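Beta-lactamase (Burkholderia cenocepacia, PDB 5E2G) probably hydrolyses beta-lactams to substituted beta-amino acids, as a serine-type class C beta-lactamase. Local coordinates at residues Ser73-Glu77 with Glu251-Thr255; Leu81-Ala87 with Phe99-Leu105. All blocks are in the same frame, centred on the assembly; numbering follows the deposited sequence.

Contact 1: residues Ser73-Glu77 with Glu251-Thr255; sequences SDAQE and ERTHT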
loop_
_atom_site.group_PDB
_atom_site.type_symbol
_atom_site.label_atom_id
_atom_site.label_comp_id
_atom_site.label_asym_id
_atom_site.label_seq_id
_atom_site.Cartn_x
_atom_site.Cartn_y
_atom_site.Cartn_z
ATOM N N SER A 73 -0.327 -13.374 -2.181
ATOM C CA SER A 73 0.945 -14.067 -2.319
ATOM C C SER A 73 1.015 -15.260 -1.375
ATOM O O SER A 73 1.538 -16.322 -1.735
ATOM C CB SER A 73 2.080 -13.076 -2.055
ATOM O OG SER A 73 3.342 -13.628 -2.344
ATOM N N ASP A 74 0.463 -15.119 -0.173
ATOM C CA ASP A 74 0.460 -16.245 0.752
ATOM C C ASP A 74 -0.437 -17.376 0.259
ATOM O O ASP A 74 -0.044 -18.547 0.297
ATOM C CB ASP A 74 0.029 -15.796 2.137
ATOM C CG ASP A 74 0.182 -16.894 3.139
ATOM O OD1 ASP A 74 1.331 -17.120 3.584
ATOM O OD2 ASP A 74 -0.840 -17.527 3.490
ATOM N N ALA A 75 -1.656 -17.050 -0.179
ATOM C CA ALA A 75 -2.512 -18.053 -0.805
ATOM C C ALA A 75 -1.787 -18.770 -1.937
ATOM O O ALA A 75 -1.844 -20.000 -2.042
ATOM C CB ALA A 75 -3.793 -17.398 -1.320
ATOM N N GLN A 76 -1.090 -18.018 -2.790
ATOM C CA GLN A 76 -0.335 -18.639 -3.870
ATOM C C GLN A 76 0.703 -19.599 -3.311
ATOM O O GLN A 76 0.876 -20.708 -3.830
ATOM C CB GLN A 76 0.318 -17.556 -4.733
ATOM C CG GLN A 76 0.773 -18.016 -6.106
ATOM C CD GLN A 76 2.141 -18.660 -6.075
ATOM O OE1 GLN A 76 2.967 -18.336 -5.222
ATOM N NE2 GLN A 76 2.390 -19.584 -7.000
ATOM N N GLU A 77 1.375 -19.198 -2.223
ATOM C CA GLU A 77 2.416 -20.034 -1.628
ATOM C C GLU A 77 1.842 -21.324 -1.069
ATOM O O GLU A 77 2.529 -22.352 -1.043
ATOM C CB GLU A 77 3.152 -19.277 -0.519
ATOM C CG GLU A 77 4.238 -18.319 -0.998
ATOM C CD GLU A 77 5.283 -18.988 -1.884
ATOM O OE1 GLU A 77 5.342 -18.640 -3.081
ATOM O OE2 GLU A 77 6.028 -19.868 -1.389
ATOM N N GLU A 251 8.387 -11.831 0.327
ATOM C CA GLU A 251 9.450 -11.514 -0.622
ATOM C C GLU A 251 8.938 -11.578 -2.056
ATOM O O GLU A 251 9.308 -10.747 -2.893
ATOM C CB GLU A 251 10.647 -12.448 -0.433
ATOM C CG GLU A 251 11.882 -11.935 -1.162
ATOM C CD GLU A 251 13.108 -12.823 -1.007
ATOM O OE1 GLU A 251 12.976 -13.949 -0.479
ATOM O OE2 GLU A 251 14.209 -12.392 -1.418
ATOM N N ARG A 252 8.043 -12.525 -2.344
ATOM C CA ARG A 252 7.544 -12.712 -3.697
ATOM C C ARG A 252 6.678 -11.554 -4.180
ATOM O O ARG A 252 6.517 -11.393 -5.392
ATOM C CB ARG A 252 6.776 -14.025 -3.770
ATOM C CG ARG A 252 6.990 -14.784 -5.048
ATOM C CD ARG A 252 6.611 -16.240 -4.881
ATOM N NE ARG A 252 6.224 -16.830 -6.151
ATOM C CZ ARG A 252 7.055 -17.484 -6.953
ATOM N NH1 ARG A 252 6.606 -17.981 -8.097
ATOM N NH2 ARG A 252 8.333 -17.639 -6.615
ATOM N N THR A 253 6.128 -10.728 -3.279
ATOM C CA THR A 253 5.460 -9.509 -3.736
ATOM C C THR A 253 6.439 -8.486 -4.317
ATOM O O THR A 253 5.995 -7.450 -4.828
ATOM C CB THR A 253 4.679 -8.836 -2.604
ATOM O OG1 THR A 253 5.603 -8.210 -1.709
ATOM C CG2 THR A 253 3.817 -9.843 -1.842
ATOM N N HIS A 254 7.746 -8.737 -4.228
ATOM C CA HIS A 254 8.759 -7.877 -4.828
ATOM C C HIS A 254 9.157 -8.330 -6.224
ATOM O O HIS A 254 10.119 -7.795 -6.784
ATOM C CB HIS A 254 10.027 -7.825 -3.963
ATOM C CG HIS A 254 9.795 -7.418 -2.540
ATOM N ND1 HIS A 254 10.819 -7.339 -1.621
ATOM C CD2 HIS A 254 8.668 -7.081 -1.875
ATOM C CE1 HIS A 254 10.332 -6.973 -0.451
ATOM N NE2 HIS A 254 9.029 -6.813 -0.577
ATOM N N THR A 255 8.473 -9.331 -6.769
ATOM C CA THR A 255 8.735 -9.796 -8.125
ATOM C C THR A 255 8.370 -8.703 -9.123
ATOM O O THR A 255 7.288 -8.127 -9.040
ATOM C CB THR A 255 7.917 -11.063 -8.389
ATOM O OG1 THR A 255 8.323 -12.092 -7.478
ATOM C CG2 THR A 255 8.089 -11.547 -9.823
#

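Contact 2: residues Leu81-Ala87 with Phe99-Leu105; sequences LSLADPA and FGVVTLL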
loop_
_atom_site.group_PDB
_atom_site.type_symbol
_atom_site.label_atom_id
_atom_site.label_comp_id
_atom_site.label_asym_id
_atom_site.label_seq_id
_atom_site.Cartn_x
_atom_site.Cartn_y
_atom_site.Cartn_z
ATOM N N LEU A 81 -4.257 -20.657 -4.672
ATOM C CA LEU A 81 -4.521 -19.977 -5.929
ATOM C C LEU A 81 -3.236 -19.904 -6.737
ATOM O O LEU A 81 -2.137 -20.140 -6.233
ATOM C CB LEU A 81 -5.101 -18.572 -5.714
ATOM C CG LEU A 81 -4.299 -17.502 -4.970
ATOM C CD1 LEU A 81 -3.232 -16.828 -5.835
ATOM C CD2 LEU A 81 -5.259 -16.471 -4.419
ATOM N N SER A 82 -3.400 -19.560 -8.008
ATOM C CA SER A 82 -2.312 -19.121 -8.864
ATOM C C SER A 82 -2.587 -17.686 -9.285
ATOM O O SER A 82 -3.733 -17.326 -9.558
ATOM C CB SER A 82 -2.176 -20.022 -10.097
ATOM O OG SER A 82 -1.422 -19.389 -11.113
ATOM N N LEU A 83 -1.544 -16.856 -9.307
ATOM C CA LEU A 83 -1.720 -15.505 -9.826
ATOM C C LEU A 83 -2.149 -15.512 -11.285
ATOM O O LEU A 83 -2.748 -14.536 -11.752
ATOM C CB LEU A 83 -0.439 -14.700 -9.658
ATOM C CG LEU A 83 -0.059 -14.385 -8.217
ATOM C CD1 LEU A 83 1.187 -13.522 -8.219
ATOM C CD2 LEU A 83 -1.209 -13.695 -7.491
ATOM N N ALA A 84 -1.868 -16.593 -12.008
ATOM C CA ALA A 84 -2.318 -16.747 -13.380
ATOM C C ALA A 84 -3.766 -17.207 -13.484
ATOM O O ALA A 84 -4.278 -17.326 -14.602
ATOM C CB ALA A 84 -1.411 -17.732 -14.116
ATOM N N ASP A 85 -4.435 -17.464 -12.366
ATOM C CA ASP A 85 -5.829 -17.876 -12.416
ATOM C C ASP A 85 -6.696 -16.754 -12.985
ATOM O O ASP A 85 -6.492 -15.580 -12.648
ATOM C CB ASP A 85 -6.334 -18.253 -11.023
ATOM C CG ASP A 85 -5.688 -19.520 -10.483
ATOM O OD1 ASP A 85 -5.105 -20.288 -11.281
ATOM O OD2 ASP A 85 -5.779 -19.751 -9.259
ATOM N N PRO A 86 -7.678 -17.074 -13.829
ATOM C CA PRO A 86 -8.619 -16.054 -14.291
ATOM C C PRO A 86 -9.671 -15.777 -13.235
ATOM O O PRO A 86 -10.032 -16.650 -12.443
ATOM C CB PRO A 86 -9.246 -16.699 -15.529
ATOM C CG PRO A 86 -9.250 -18.150 -15.187
ATOM C CD PRO A 86 -7.995 -18.400 -14.385
ATOM N N ALA A 87 -10.156 -14.534 -13.225
ATOM C CA ALA A 87 -11.218 -14.176 -12.293
ATOM C C ALA A 87 -12.402 -15.114 -12.438
ATOM O O ALA A 87 -13.046 -15.463 -11.443
ATOM C CB ALA A 87 -11.651 -12.728 -12.511
ATOM N N PHE A 99 -14.189 -9.717 -18.293
ATOM C CA PHE A 99 -13.525 -9.756 -16.999
ATOM C C PHE A 99 -13.207 -11.172 -16.545
ATOM O O PHE A 99 -12.300 -11.354 -15.724
ATOM C CB PHE A 99 -14.384 -9.058 -15.937
ATOM C CG PHE A 99 -13.630 -8.727 -14.681
ATOM C CD1 PHE A 99 -12.844 -7.584 -14.612
ATOM C CD2 PHE A 99 -13.687 -9.568 -13.576
ATOM C CE1 PHE A 99 -12.129 -7.274 -13.461
ATOM C CE2 PHE A 99 -12.973 -9.271 -12.418
ATOM C CZ PHE A 99 -12.196 -8.118 -12.362
ATOM N N GLY A 100 -13.923 -12.177 -17.056
ATOM C CA GLY A 100 -13.679 -13.549 -16.645
ATOM C C GLY A 100 -12.291 -14.058 -16.977
ATOM O O GLY A 100 -11.841 -15.041 -16.377
ATOM N N VAL A 101 -11.602 -13.415 -17.923
ATOM C CA VAL A 101 -10.259 -13.825 -18.321
ATOM C C VAL A 101 -9.159 -13.005 -17.660
ATOM O O VAL A 101 -7.984 -13.395 -17.753
ATOM C CB VAL A 101 -10.073 -13.755 -19.853
ATOM C CG1 VAL A 101 -11.158 -14.553 -20.562
ATOM C CG2 VAL A 101 -10.054 -12.314 -20.312
ATOM N N VAL A 102 -9.489 -11.877 -17.020
ATOM C CA VAL A 102 -8.477 -11.120 -16.287
ATOM C C VAL A 102 -7.898 -12.008 -15.197
ATOM O O VAL A 102 -8.641 -12.655 -14.448
ATOM C CB VAL A 102 -9.072 -9.833 -15.694
ATOM C CG1 VAL A 102 -8.024 -9.102 -14.881
ATOM C CG2 VAL A 102 -9.583 -8.931 -16.778
ATOM N N THR A 103 -6.571 -12.063 -15.110
ATOM C CA THR A 103 -5.932 -12.906 -14.109
ATOM C C THR A 103 -5.756 -12.146 -12.806
ATOM O O THR A 103 -5.873 -10.918 -12.748
ATOM C CB THR A 103 -4.574 -13.418 -14.583
ATOM O OG1 THR A 103 -3.693 -12.311 -14.848
ATOM C CG2 THR A 103 -4.738 -14.266 -15.833
ATOM N N LEU A 104 -5.472 -12.897 -11.742
ATOM C CA LEU A 104 -5.154 -12.261 -10.470
ATOM C C LEU A 104 -3.916 -11.378 -10.598
ATOM O O LEU A 104 -3.853 -10.298 -10.008
ATOM C CB LEU A 104 -4.970 -13.328 -9.385
ATOM C CG LEU A 104 -6.200 -13.967 -8.715
ATOM C CD1 LEU A 104 -7.200 -14.536 -9.681
ATOM C CD2 LEU A 104 -5.744 -15.053 -7.801
ATOM N N LEU A 105 -2.947 -11.797 -11.413
ATOM C CA LEU A 105 -1.746 -10.991 -11.628
ATOM C C LEU A 105 -2.078 -9.642 -12.259
ATOM O O LEU A 105 -1.550 -8.606 -11.839
ATOM C CB LEU A 105 -0.754 -11.759 -12.498
ATOM C CG LEU A 105 0.624 -11.108 -12.619
ATOM C CD1 LEU A 105 1.264 -10.961 -11.238
ATOM C CD2 LEU A 105 1.509 -11.911 -13.558
#

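Contact 1: residues Ser73-Glu77 with Glu251-Thr255
Ser73 and Thr253 bring the two backbones closest, their CA atoms 6.6 Å apart, where helix 64-77 passes the C-terminal part of helix 244-252, which runs into the type I turn Arg252-Thr255. At this distance side chains fill the gap, and no hydrogen bond crosses it. The closest apolar touch is Ser73 CB against the methyl Thr253 CG2, at 3.7 Å. Ser73 OG, swung away from its own backbone N (chi1 -172°), also comes against Arg252 CB, but its polar partner is Ala249 O, one turn earlier on the facing helix. Thr253 OG1 likewise bonds Ile250 O, so both hydroxyls are used on carbonyls of helix 244-252, and the meeting between them is van der Waals contact.

Further along, Arg252 extends its chain from CG to NE beside Glu77 and Gln76. The Glu77 chain bends at chi2 (-55°) and lays OE1 3.3 Å from Arg252 CD. Glu77 OE1 is also 3.7 Å from Arg252 NE, a long ion pair; the oxygen lies well outside the guanidinium plane and no N-H points at it, so the attraction is one of charge alone. Glu77 OE2 has a weak, long pairing with Arg248. The Gln76 side chain meets Arg252 at about a right angle, its amide nearly parallel to the guanidinium plane (14°). Arg252 O is gripped by Thr255 N and by Thr255 OG1, the latter at 2.8 Å, both from one face of the carbonyl plane, which ties the turn down.

The last turn of helix 64-77 thus packs on the turn leading from helix 244-252 into strand 256-260 of the large antiparallel sheet of the serine beta-lactamase fold; the start of helix 64-77 carries an SxxK pattern, consistent with the active-site serine of the family.

Contact 2: residues Leu81-Ala87 with Phe99-Leu105
Pro86 and Thr103 face each other as a single antiparallel, non-hydrogen-bonded bridge, with CA atoms 4.1 Å apart. Bonds flank the pair: Ala87 N gives to Val102 O at 2.7 Å, and Leu104 N gives to Asp85 O at 3.0 Å, each meeting its acceptor nearly along the C=O axis. A third, Leu105 N to Leu83 O at 2.8 Å, comes in more obliquely to its acceptor, with a C=O...N angle of 140°. Between them, Thr103 CA-H and Pro86 CA-H make close contacts to Asp85 O and Val102 O.

Leu104 is the side chain most deeply engaged. Leu104 CB rests 3.5 Å from Leu83 O and a little farther from Leu83 CA. CG, set opposite the carbonyl carbon (chi1 -80°), carries the fork onward, and the two methyls part. Leu104 CD1 settles 3.2 Å from Asp85 O, the acceptor of Leu104's own N-H, and also touches Asp85 CB. Leu104 CD2 goes to the other end of the turn, meeting Ser82 O and packing 3.7 Å from Leu81 CD1. Beside it, Leu105 crosses Leu83 at about a right angle, CD1 against CD1. At the far end Ala87 CB lies 3.7 Å from Phe99 CE2.

The turn receiving Leu104 is held from within: Asp85 OD2 takes Ser82 N from above the carboxylate plane and also bonds Tyr90, while Ser82 OG accepts from Ala84 N in an ST turn.

Chemically, then, the loop carbonyls of Leu83 and Asp85 take up N-H groups in the first turn of helix 104-108, where Thr103 is the N-cap. The helix start is thus tied to loop 81-87 by two main-chain hydrogen bonds, with a third just before it at Val102 and leucine contacts around them.

In the fold
From the N terminus, the chain runs down helix 64-77, whose last turn supplies the first side of contact 1, then enters the loop 81-87. After helix 87-90 it comes back as 99-105 and closes contact 2, a short excursion with 11 residues between its segments. Contact 1 closes much later, after 173 intervening residues, when the chain reaches 251-255; contact 2 therefore lies wholly within that larger loop. The two sites also touch: Ala75 CB is 3.6 Å from Leu81 CD2, and Gln76 packs on the backbone of the same loop. The end of helix 64-77 thus meets 251-255 through contact 1 and loop 81-87 directly, and that loop is bonded in turn to the start of helix 104-108.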